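Local coordinates for protein catalase (Pseudomonas syringae, PDB 1M7S) that decomposes hydrogen peroxide into water and oxygen with the help of heme, protecting the cell from the toxic effects of the peroxide, at residues A[155-169]-A[438-452]. Sequence-based numbering, arbitrary orientation.
Sequences DSRRFDFFSHVPEAT and LADTLTESKNIMLSY. Unlike the reference sequence in segment 438-452: Leu442 (reference His), Tyr452 (reference Val).
The Tyr452 ring lies between Pro166 and its own helix. Pro166 CB sits over one face, 4.0 Å from the ring centroid, a CH-pi contact. The opposite face covers the carbonyl oxygen of Ile448. Phe162 O meets the ring edge in plane, 3.7 Å from Tyr452 CE1. Tyr452 OH donates to Ser163 O at 2.7 Å, from above the carbonyl plane (37° out of it). Thr169 OG1 bonds back to Pro166 O and rests against Tyr452 CB.

The Phe159 ring is also covered on both faces. Leu438 CD2 lies over one, 3.8 Å from the centroid, and Arg158 CG over the other. Phe159 CG is anti to its carbonyl carbon (chi1 -64°), which turns the ring toward Leu438 and Met449. Two bends in the Met449 chain bring SD beside the backbone of Phe162 and Ser163, 3.4 Å from Ser163 N, while CG meets Phe159 CD2. With the Phe159 ring the sulfur makes an oblique Met-aromatic contact.

Ser163 OG donates to Asp160 O and faces Ser445 OG at 3.3 Å. Ser163 OG also bonds Arg380 of the second subunit, whose Tyr376, Ser379 and Arg380 hold the Asp160 carboxylate. Helix 155-163 thus packs on helix 443-452 at 61°, joining the catalase family region to the C-terminal helical region beside a subunit interface.

The contact mixes apolar packing around two rings with a few polar groups. The Tyr452 hydroxyl gives the carbonyl of buried Ser163 a donor. This one clear hydrogen bond between the segments, with the groups on both ring faces, probably helps hold the phenol in place.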
loop_
_atom_site.group_PDB
_atom_site.type_symbol
_atom_site.label_atom_id
_atom_site.label_comp_id
_atom_site.label_asym_id
_atom_site.label_seq_id
_atom_site.Cartn_x
_atom_site.Cartn_y
_atom_site.Cartn_z
ATOM N N ASP A 155 2.843 -5.113 33.120
ATOM C CA ASP A 155 1.497 -4.819 33.603
ATOM C C ASP A 155 1.367 -3.585 34.465
ATOM O O ASP A 155 0.226 -3.074 34.515
ATOM C CB ASP A 155 0.889 -6.033 34.284
ATOM C CG ASP A 155 0.880 -7.305 33.469
ATOM O OD1 ASP A 155 1.020 -7.360 32.217
ATOM O OD2 ASP A 155 0.734 -8.378 34.136
ATOM N N SER A 156 2.437 -2.896 34.870
ATOM C CA SER A 156 2.268 -1.603 35.512
ATOM C C SER A 156 1.550 -0.639 34.584
ATOM O O SER A 156 0.952 0.326 35.108
ATOM C CB SER A 156 3.663 -1.125 35.996
ATOM O OG SER A 156 4.449 -0.811 34.841
ATOM N N ARG A 157 1.718 -0.759 33.264
ATOM C CA ARG A 157 1.137 0.143 32.302
ATOM C C ARG A 157 -0.389 0.047 32.260
ATOM O O ARG A 157 -1.044 1.087 32.327
ATOM C CB ARG A 157 1.754 -0.111 30.903
ATOM C CG ARG A 157 3.285 0.074 30.853
ATOM C CD ARG A 157 3.947 -0.168 29.500
ATOM N NE ARG A 157 3.372 0.716 28.515
ATOM C CZ ARG A 157 2.391 0.480 27.634
ATOM N NH1 ARG A 157 1.891 -0.741 27.566
ATOM N NH2 ARG A 157 1.948 1.447 26.858
ATOM N N ARG A 158 -0.934 -1.165 32.210
ATOM C CA ARG A 158 -2.404 -1.293 32.186
ATOM C C ARG A 158 -3.000 -0.816 33.522
ATOM O O ARG A 158 -4.106 -0.277 33.492
ATOM C CB ARG A 158 -2.837 -2.732 31.913
ATOM C CG ARG A 158 -2.629 -3.776 33.011
ATOM C CD ARG A 158 -3.021 -5.183 32.574
ATOM N NE ARG A 158 -2.304 -5.656 31.391
ATOM C CZ ARG A 158 -2.408 -6.876 30.866
ATOM N NH1 ARG A 158 -1.747 -7.200 29.746
ATOM N NH2 ARG A 158 -3.132 -7.788 31.490
ATOM N N PHE A 159 -2.225 -0.921 34.609
ATOM C CA PHE A 159 -2.835 -0.513 35.890
ATOM C C PHE A 159 -2.722 0.968 36.165
ATOM O O PHE A 159 -3.600 1.524 36.833
ATOM C CB PHE A 159 -2.418 -1.370 37.078
ATOM C CG PHE A 159 -2.885 -2.806 36.929
ATOM C CD1 PHE A 159 -1.975 -3.821 36.852
ATOM C CD2 PHE A 159 -4.261 -3.066 36.901
ATOM C CE1 PHE A 159 -2.400 -5.145 36.723
ATOM C CE2 PHE A 159 -4.690 -4.386 36.771
ATOM C CZ PHE A 159 -3.771 -5.430 36.691
ATOM N N ASP A 160 -1.795 1.653 35.530
ATOM C CA ASP A 160 -1.776 3.116 35.540
ATOM C C ASP A 160 -3.039 3.569 34.798
ATOM O O ASP A 160 -3.881 4.347 35.302
ATOM C CB ASP A 160 -0.501 3.574 34.803
ATOM C CG ASP A 160 -0.414 5.055 34.516
ATOM O OD1 ASP A 160 -1.059 5.817 35.258
ATOM O OD2 ASP A 160 0.307 5.455 33.571
ATOM N N PHE A 161 -3.333 2.979 33.628
ATOM C CA PHE A 161 -4.550 3.336 32.868
ATOM C C PHE A 161 -5.820 3.009 33.633
ATOM O O PHE A 161 -6.667 3.887 33.909
ATOM C CB PHE A 161 -4.550 2.591 31.506
ATOM C CG PHE A 161 -5.772 2.815 30.651
ATOM C CD1 PHE A 161 -6.075 4.005 30.017
ATOM C CD2 PHE A 161 -6.676 1.772 30.560
ATOM C CE1 PHE A 161 -7.222 4.161 29.246
ATOM C CE2 PHE A 161 -7.834 1.913 29.797
ATOM C CZ PHE A 161 -8.095 3.086 29.149
ATOM N N PHE A 162 -5.951 1.740 34.042
ATOM C CA PHE A 162 -7.186 1.263 34.662
ATOM C C PHE A 162 -7.460 1.821 36.055
ATOM O O PHE A 162 -8.629 1.871 36.469
ATOM C CB PHE A 162 -7.241 -0.270 34.696
ATOM C CG PHE A 162 -7.528 -0.891 33.348
ATOM C CD1 PHE A 162 -6.727 -1.865 32.799
ATOM C CD2 PHE A 162 -8.673 -0.503 32.668
ATOM C CE1 PHE A 162 -7.055 -2.474 31.564
ATOM C CE2 PHE A 162 -8.993 -1.077 31.449
ATOM C CZ PHE A 162 -8.192 -2.047 30.911
ATOM N N SER A 163 -6.456 2.384 36.727
ATOM C CA SER A 163 -6.679 3.159 37.955
ATOM C C SER A 163 -7.556 4.383 37.709
ATOM O O SER A 163 -8.230 4.841 38.651
ATOM C CB SER A 163 -5.347 3.578 38.603
ATOM O OG SER A 163 -4.688 4.609 37.894
ATOM N N HIS A 164 -7.720 4.904 36.481
ATOM C CA HIS A 164 -8.656 5.953 36.162
ATOM C C HIS A 164 -9.971 5.410 35.604
ATOM O O HIS A 164 -10.828 6.161 35.130
ATOM C CB HIS A 164 -8.051 6.851 35.044
ATOM C CG HIS A 164 -6.685 7.382 35.385
ATOM N ND1 HIS A 164 -5.570 6.581 35.234
ATOM C CD2 HIS A 164 -6.252 8.579 35.875
ATOM C CE1 HIS A 164 -4.485 7.250 35.617
ATOM N NE2 HIS A 164 -4.892 8.447 35.994
ATOM N N VAL A 165 -10.142 4.077 35.572
ATOM C CA VAL A 165 -11.272 3.424 34.910
ATOM C C VAL A 165 -11.956 2.388 35.789
ATOM O O VAL A 165 -11.860 1.171 35.650
ATOM C CB VAL A 165 -10.737 2.739 33.615
ATOM C CG1 VAL A 165 -11.910 2.205 32.758
ATOM C CG2 VAL A 165 -9.923 3.676 32.722
ATOM N N PRO A 166 -12.752 2.824 36.756
ATOM C CA PRO A 166 -13.478 2.020 37.710
ATOM C C PRO A 166 -14.512 1.104 37.017
ATOM O O PRO A 166 -14.784 -0.017 37.521
ATOM C CB PRO A 166 -14.195 3.007 38.698
ATOM C CG PRO A 166 -14.193 4.296 37.922
ATOM C CD PRO A 166 -13.021 4.262 36.945
ATOM N N GLU A 167 -14.938 1.490 35.818
ATOM C CA GLU A 167 -15.843 0.644 35.033
ATOM C C GLU A 167 -15.185 -0.638 34.525
ATOM O O GLU A 167 -15.901 -1.605 34.168
ATOM C CB GLU A 167 -16.508 1.431 33.921
ATOM C CG GLU A 167 -15.522 1.909 32.844
ATOM C CD GLU A 167 -15.066 3.356 33.123
ATOM O OE1 GLU A 167 -14.910 4.070 32.088
ATOM O OE2 GLU A 167 -14.801 3.719 34.321
ATOM N N ALA A 168 -13.849 -0.750 34.513
ATOM C CA ALA A 168 -13.163 -1.998 34.132
ATOM C C ALA A 168 -13.085 -3.106 35.187
ATOM O O ALA A 168 -12.751 -4.252 34.894
ATOM C CB ALA A 168 -11.732 -1.656 33.798
ATOM N N THR A 169 -13.606 -2.841 36.393
ATOM C CA THR A 169 -13.507 -3.774 37.499
ATOM C C THR A 169 -14.146 -5.118 37.200
ATOM O O THR A 169 -13.538 -6.180 37.458
ATOM C CB THR A 169 -14.080 -3.170 38.803
ATOM O OG1 THR A 169 -13.454 -1.895 38.967
ATOM C CG2 THR A 169 -13.849 -3.970 40.090
ATOM N N LEU A 438 -0.457 -7.111 39.521
ATOM C CA LEU A 438 -0.506 -5.788 40.048
ATOM C C LEU A 438 0.680 -5.439 40.944
ATOM O O LEU A 438 0.871 -4.253 41.242
ATOM C CB LEU A 438 -1.732 -5.738 40.985
ATOM C CG LEU A 438 -2.853 -4.728 40.888
ATOM C CD1 LEU A 438 -3.647 -4.663 42.216
ATOM C CD2 LEU A 438 -2.447 -3.353 40.407
ATOM N N ALA A 439 1.458 -6.423 41.358
ATOM C CA ALA A 439 2.486 -6.215 42.394
ATOM C C ALA A 439 3.495 -5.138 42.068
ATOM O O ALA A 439 3.904 -4.411 43.006
ATOM C CB ALA A 439 3.236 -7.509 42.705
ATOM N N ASP A 440 3.898 -4.989 40.792
ATOM C CA ASP A 440 4.884 -3.906 40.625
ATOM C C ASP A 440 4.315 -2.633 40.036
ATOM O O ASP A 440 5.065 -1.883 39.421
ATOM C CB ASP A 440 6.084 -4.420 39.837
ATOM C CG ASP A 440 5.796 -4.758 38.413
ATOM O OD1 ASP A 440 4.605 -4.725 38.013
ATOM O OD2 ASP A 440 6.740 -5.035 37.633
ATOM N N THR A 441 3.034 -2.346 40.191
ATOM C CA THR A 441 2.422 -1.107 39.736
ATOM C C THR A 441 2.805 0.013 40.719
ATOM O O THR A 441 3.019 -0.289 41.904
ATOM C CB THR A 441 0.895 -1.319 39.700
ATOM O OG1 THR A 441 0.670 -2.318 38.651
ATOM C CG2 THR A 441 0.052 -0.098 39.509
ATOM N N LEU A 442 2.927 1.218 40.224
ATOM C CA LEU A 442 3.210 2.405 41.039
ATOM C C LEU A 442 2.204 2.427 42.200
ATOM O O LEU A 442 1.014 2.127 42.043
ATOM C CB LEU A 442 3.082 3.656 40.179
ATOM C CG LEU A 442 1.592 3.938 39.846
ATOM C CD1 LEU A 442 1.099 5.069 40.712
ATOM C CD2 LEU A 442 1.188 4.157 38.422
ATOM N N THR A 443 2.709 2.766 43.387
ATOM C CA THR A 443 1.886 2.698 44.591
ATOM C C THR A 443 0.547 3.416 44.496
ATOM O O THR A 443 -0.441 2.824 44.970
ATOM C CB THR A 443 2.620 3.378 45.790
ATOM O OG1 THR A 443 3.863 2.676 45.861
ATOM C CG2 THR A 443 1.811 3.275 47.061
ATOM N N GLU A 444 0.523 4.626 43.975
ATOM C CA GLU A 444 -0.748 5.331 43.894
ATOM C C GLU A 444 -1.761 4.560 43.036
ATOM O O GLU A 444 -2.899 4.372 43.474
ATOM C CB GLU A 444 -0.542 6.747 43.378
ATOM C CG GLU A 444 -1.717 7.686 43.513
ATOM C CD GLU A 444 -1.404 9.095 43.026
ATOM O OE1 GLU A 444 -0.568 9.781 43.678
ATOM O OE2 GLU A 444 -1.977 9.542 41.999
ATOM N N SER A 445 -1.393 4.118 41.842
ATOM C CA SER A 445 -2.362 3.371 41.012
ATOM C C SER A 445 -2.742 2.042 41.647
ATOM O O SER A 445 -3.893 1.629 41.527
ATOM C CB SER A 445 -1.766 3.011 39.632
ATOM O OG SER A 445 -1.585 4.235 38.943
ATOM N N LYS A 446 -1.778 1.390 42.285
ATOM C CA LYS A 446 -2.008 0.093 42.918
ATOM C C LYS A 446 -3.044 0.221 44.035
ATOM O O LYS A 446 -3.984 -0.566 44.038
ATOM C CB LYS A 446 -0.714 -0.487 43.499
ATOM C CG LYS A 446 -0.872 -1.797 44.246
ATOM C CD LYS A 446 0.346 -2.192 45.062
ATOM C CE LYS A 446 1.614 -2.366 44.241
ATOM N NZ LYS A 446 2.768 -2.822 45.078
ATOM N N ASN A 447 -2.935 1.201 44.945
ATOM C CA ASN A 447 -3.952 1.268 45.997
ATOM C C ASN A 447 -5.302 1.698 45.434
ATOM O O ASN A 447 -6.279 1.281 46.040
ATOM C CB ASN A 447 -3.530 2.199 47.138
ATOM C CG ASN A 447 -2.377 1.546 47.914
ATOM O OD1 ASN A 447 -2.356 0.353 48.159
ATOM N ND2 ASN A 447 -1.412 2.373 48.288
ATOM N N ILE A 448 -5.302 2.451 44.329
ATOM C CA ILE A 448 -6.605 2.844 43.748
ATOM C C ILE A 448 -7.274 1.617 43.129
ATOM O O ILE A 448 -8.480 1.396 43.274
ATOM C CB ILE A 448 -6.427 3.963 42.748
ATOM C CG1 ILE A 448 -6.182 5.303 43.497
ATOM C CG2 ILE A 448 -7.671 4.073 41.838
ATOM C CD1 ILE A 448 -5.788 6.343 42.417
ATOM N N MET A 449 -6.507 0.833 42.381
ATOM C CA MET A 449 -7.005 -0.424 41.829
ATOM C C MET A 449 -7.563 -1.302 42.938
ATOM O O MET A 449 -8.631 -1.908 42.725
ATOM C CB MET A 449 -5.893 -1.190 41.116
ATOM C CG MET A 449 -5.575 -0.675 39.708
ATOM S SD MET A 449 -6.940 -0.482 38.543
ATOM C CE MET A 449 -7.710 -2.091 38.624
ATOM N N LEU A 450 -6.825 -1.445 44.034
ATOM C CA LEU A 450 -7.279 -2.275 45.165
ATOM C C LEU A 450 -8.574 -1.783 45.762
ATOM O O LEU A 450 -9.449 -2.561 46.183
ATOM C CB LEU A 450 -6.137 -2.295 46.210
ATOM C CG LEU A 450 -4.944 -3.175 45.796
ATOM C CD1 LEU A 450 -3.818 -3.052 46.825
ATOM C CD2 LEU A 450 -5.293 -4.639 45.554
ATOM N N SER A 451 -8.744 -0.456 45.800
ATOM C CA SER A 451 -9.982 0.131 46.338
ATOM C C SER A 451 -11.172 -0.290 45.490
ATOM O O SER A 451 -12.274 -0.539 46.017
ATOM C CB SER A 451 -9.890 1.653 46.479
ATOM O OG SER A 451 -10.010 2.370 45.260
ATOM N N TYR A 452 -10.958 -0.378 44.163
ATOM C CA TYR A 452 -12.047 -0.859 43.293
ATOM C C TYR A 452 -12.445 -2.270 43.629
ATOM O O TYR A 452 -13.628 -2.600 43.733
ATOM C CB TYR A 452 -11.653 -0.749 41.814
ATOM C CG TYR A 452 -11.342 0.681 41.371
ATOM C CD1 TYR A 452 -10.579 0.865 40.209
ATOM C CD2 TYR A 452 -11.860 1.799 42.001
ATOM C CE1 TYR A 452 -10.316 2.146 39.757
ATOM C CE2 TYR A 452 -11.577 3.084 41.573
ATOM C CZ TYR A 452 -10.807 3.253 40.433
ATOM O OH TYR A 452 -10.506 4.510 39.987
#